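Local coordinates for protein octopine dehydrogenase (Pecten maximus, PDB 3C7D) that condenses L-arginine with pyruvate, using NADH as reductant, to make D-octopine, at residues A[139-144]-A[166-171]. Residues are numbered along the deposited sequence; the frame is centred on the assembly and turned at random.
Sequences MSFETL and LAASLI. With NAD (nicotinamide-adenine-dinucleotide), chain B; PYR (pyruvic acid), chain C.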
loop_
_atom_site.group_PDB
_atom_site.type_symbol
_atom_site.label_atom_id
_atom_site.label_comp_id
_atom_site.label_asym_id
_atom_site.label_seq_id
_atom_site.Cartn_x
_atom_site.Cartn_y
_atom_site.Cartn_z
ATOM N N MET A 139 7.402 -6.829 6.144
ATOM C CA MET A 139 6.186 -7.493 5.660
ATOM C C MET A 139 5.244 -6.525 4.931
ATOM O O MET A 139 4.796 -5.533 5.507
ATOM C CB MET A 139 5.461 -8.159 6.836
ATOM C CG MET A 139 4.528 -9.291 6.448
ATOM S SD MET A 139 3.680 -9.963 7.881
ATOM C CE MET A 139 3.042 -11.494 7.215
ATOM N N SER A 140 4.938 -6.825 3.672
ATOM C CA SER A 140 4.106 -5.945 2.847
ATOM C C SER A 140 2.790 -6.589 2.398
ATOM O O SER A 140 2.793 -7.539 1.611
ATOM C CB SER A 140 4.895 -5.461 1.629
ATOM O OG SER A 140 5.942 -4.587 2.011
ATOM N N PHE A 141 1.674 -6.057 2.899
ATOM C CA PHE A 141 0.332 -6.532 2.542
ATOM C C PHE A 141 -0.189 -5.812 1.309
ATOM O O PHE A 141 0.064 -4.620 1.136
ATOM C CB PHE A 141 -0.639 -6.333 3.706
ATOM C CG PHE A 141 -0.547 -7.400 4.759
ATOM C CD1 PHE A 141 0.452 -7.358 5.728
ATOM C CD2 PHE A 141 -1.465 -8.445 4.786
ATOM C CE1 PHE A 141 0.540 -8.345 6.702
ATOM C CE2 PHE A 141 -1.388 -9.436 5.755
ATOM C CZ PHE A 141 -0.383 -9.388 6.715
ATOM N N GLU A 142 -0.925 -6.535 0.465
ATOM C CA GLU A 142 -1.354 -6.011 -0.838
ATOM C C GLU A 142 -2.302 -4.817 -0.765
ATOM O O GLU A 142 -2.268 -3.941 -1.631
ATOM C CB GLU A 142 -1.929 -7.115 -1.738
ATOM C CG GLU A 142 -3.026 -7.971 -1.113
ATOM C CD GLU A 142 -3.477 -9.111 -2.017
ATOM O OE1 GLU A 142 -3.337 -9.004 -3.254
ATOM O OE2 GLU A 142 -3.984 -10.120 -1.484
ATOM N N THR A 143 -3.144 -4.798 0.268
ATOM C CA THR A 143 -4.092 -3.706 0.510
ATOM C C THR A 143 -4.502 -3.672 1.988
ATOM O O THR A 143 -3.967 -4.430 2.802
ATOM C CB THR A 143 -5.342 -3.803 -0.422
ATOM O OG1 THR A 143 -6.133 -2.616 -0.301
ATOM C CG2 THR A 143 -6.198 -5.025 -0.100
ATOM N N LEU A 144 -5.434 -2.789 2.341
ATOM C CA LEU A 144 -6.020 -2.807 3.679
ATOM C C LEU A 144 -6.959 -4.010 3.824
ATOM O O LEU A 144 -7.742 -4.299 2.912
ATOM C CB LEU A 144 -6.768 -1.500 3.975
ATOM C CG LEU A 144 -7.111 -1.183 5.439
ATOM C CD1 LEU A 144 -5.858 -0.821 6.224
ATOM C CD2 LEU A 144 -8.123 -0.058 5.530
ATOM N N LEU A 166 -6.192 -12.573 1.757
ATOM C CA LEU A 166 -5.253 -11.459 1.628
ATOM C C LEU A 166 -3.812 -11.967 1.637
ATOM O O LEU A 166 -3.454 -12.830 2.438
ATOM C CB LEU A 166 -5.472 -10.419 2.736
ATOM C CG LEU A 166 -5.076 -8.974 2.418
ATOM C CD1 LEU A 166 -5.996 -8.388 1.362
ATOM C CD2 LEU A 166 -5.094 -8.111 3.668
ATOM N N ALA A 167 -2.997 -11.431 0.734
ATOM C CA ALA A 167 -1.615 -11.867 0.583
ATOM C C ALA A 167 -0.625 -10.858 1.155
ATOM O O ALA A 167 -0.850 -9.648 1.096
ATOM C CB ALA A 167 -1.309 -12.144 -0.878
ATOM N N ALA A 168 0.469 -11.374 1.710
ATOM C CA ALA A 168 1.549 -10.551 2.251
ATOM C C ALA A 168 2.913 -11.128 1.892
ATOM O O ALA A 168 3.119 -12.340 1.963
ATOM C CB ALA A 168 1.413 -10.423 3.754
ATOM N N SER A 169 3.841 -10.256 1.506
ATOM C CA SER A 169 5.213 -10.677 1.227
ATOM C C SER A 169 6.093 -10.501 2.463
ATOM O O SER A 169 5.679 -9.880 3.441
ATOM C CB SER A 169 5.794 -9.887 0.063
ATOM O OG SER A 169 6.277 -8.635 0.504
ATOM N N LEU A 170 7.309 -11.042 2.402
ATOM C CA LEU A 170 8.231 -11.033 3.539
ATOM C C LEU A 170 9.691 -11.082 3.095
ATOM O O LEU A 170 10.068 -11.896 2.248
ATOM C CB LEU A 170 7.932 -12.211 4.477
ATOM C CG LEU A 170 8.836 -12.474 5.686
ATOM C CD1 LEU A 170 8.485 -11.565 6.861
ATOM C CD2 LEU A 170 8.755 -13.941 6.097
ATOM N N ILE A 171 10.495 -10.190 3.669
ATOM C CA ILE A 171 11.951 -10.273 3.594
ATOM C C ILE A 171 12.440 -10.620 4.998
ATOM O O ILE A 171 12.375 -9.791 5.913
ATOM C CB ILE A 171 12.595 -8.944 3.123
ATOM C CG1 ILE A 171 12.134 -8.591 1.704
ATOM C CG2 ILE A 171 14.126 -9.026 3.199
ATOM C CD1 ILE A 171 12.510 -7.183 1.256
HETATM P PA NAD B . -6.613 7.660 6.179
HETATM O O1A NAD B . -6.735 8.678 5.110
HETATM O O2A NAD B . -7.888 7.489 6.906
HETATM O O5B NAD B . -5.452 8.087 7.208
HETATM C C5B NAD B . -5.192 9.431 7.536
HETATM C C4B NAD B . -4.031 9.435 8.519
HETATM O O4B NAD B . -2.808 9.727 7.870
HETATM C C3B NAD B . -4.178 10.481 9.607
HETATM O O3B NAD B . -4.910 9.978 10.695
HETATM C C2B NAD B . -2.741 10.770 9.980
HETATM O O2B NAD B . -2.310 9.886 10.991
HETATM C C1B NAD B . -1.961 10.495 8.706
HETATM N N9A NAD B . -1.617 11.776 8.054
HETATM C C8A NAD B . -2.426 12.504 7.213
HETATM N N7A NAD B . -1.765 13.616 6.826
HETATM C C5A NAD B . -0.544 13.615 7.403
HETATM C C6A NAD B . 0.518 14.513 7.344
HETATM N N6A NAD B . 0.272 15.755 6.934
HETATM N N1A NAD B . 1.678 14.251 8.058
HETATM C C2A NAD B . 1.778 13.108 8.830
HETATM N N3A NAD B . 0.713 12.222 8.881
HETATM C C4A NAD B . -0.432 12.466 8.182
HETATM O O3 NAD B . -6.096 6.269 5.530
HETATM P PN NAD B . -6.749 4.826 5.861
HETATM O O1N NAD B . -8.201 4.861 5.587
HETATM O O2N NAD B . -6.284 4.369 7.193
HETATM O O5D NAD B . -6.098 3.889 4.724
HETATM C C5D NAD B . -4.706 3.694 4.608
HETATM C C4D NAD B . -4.396 3.064 3.253
HETATM O O4D NAD B . -5.262 1.970 3.008
HETATM C C3D NAD B . -4.577 4.050 2.108
HETATM O O3D NAD B . -3.407 4.050 1.325
HETATM C C2D NAD B . -5.750 3.529 1.301
HETATM O O2D NAD B . -5.522 3.648 -0.085
HETATM C C1D NAD B . -5.849 2.066 1.721
HETATM N N1N NAD B . -7.238 1.553 1.739
HETATM C C2N NAD B . -8.219 2.184 2.461
HETATM C C3N NAD B . -9.525 1.687 2.477
HETATM C C7N NAD B . -10.418 2.031 3.635
HETATM O O7N NAD B . -11.702 1.455 3.685
HETATM N N7N NAD B . -9.988 2.857 4.591
HETATM C C4N NAD B . -9.821 0.537 1.741
HETATM C C5N NAD B . -8.823 -0.107 1.017
HETATM C C6N NAD B . -7.530 0.417 1.026
HETATM C C PYR C . -5.820 -0.721 -3.287
HETATM O O PYR C . -4.960 -1.284 -2.435
HETATM O OXT PYR C . -6.355 0.481 -2.903
HETATM C CA PYR C . -6.182 -1.330 -4.552
HETATM O O3 PYR C . -6.443 -0.474 -5.605
HETATM C CB PYR C . -6.329 -2.872 -4.708
#
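Glu142 grips Ala167 twice, just where strand 137-141 ends against the antiparallel strand 156-171. Its backbone N donates to Ala167 O, nearly in line with that carbonyl, and its carboxylate OE2 accepts the N-H of the same residue. Along the Glu142 side chain, CB lies near Ala167 O; Glu142 CG, placed between the backbone N and the carbonyl carbon (chi1 52°), comes to 3.5 Å from Ala167 O and also touches Leu166 CD1. From CG the chain runs extended; CD passes beside Ala167 CB, and Glu142 OE2 accepts the N-H of Ala167, 2.8 Å from Ala167 N, which meets it from above the carboxylate plane. With an alanine in place of Glu142, Ala167 N would probably lose its carboxylate partner and a gap would open beside Leu166 CD1.

Further back the strands pair regularly: Ser140 and Ser169 exchange two backbone bonds, the shorter from Ser169 N to Ser140 O at 2.9 Å. Ser140 OG turns instead to Glu122 of helix 121-129. On the other face of the sheet, Ala168 CB sits squarely over the Phe141 ring, a CH-pi contact 3.4 Å from the centroid and 4° off the normal. Phe194 meets the same ring edge-to-face.

Past Glu142, Thr143 packs its CG2 on Leu166 CD1. Thr143 OG1, anti to the backbone N (chi1 -171°), donates to O of pyruvate (PYR) at 2.8 Å. Apolar packing and backbone pairing thus anchor the strand end, and the two hydrogen bonds of Glu142 pin the start of the loop to strand 156-171, next to Thr143, which binds pyruvate beside the nicotinamide.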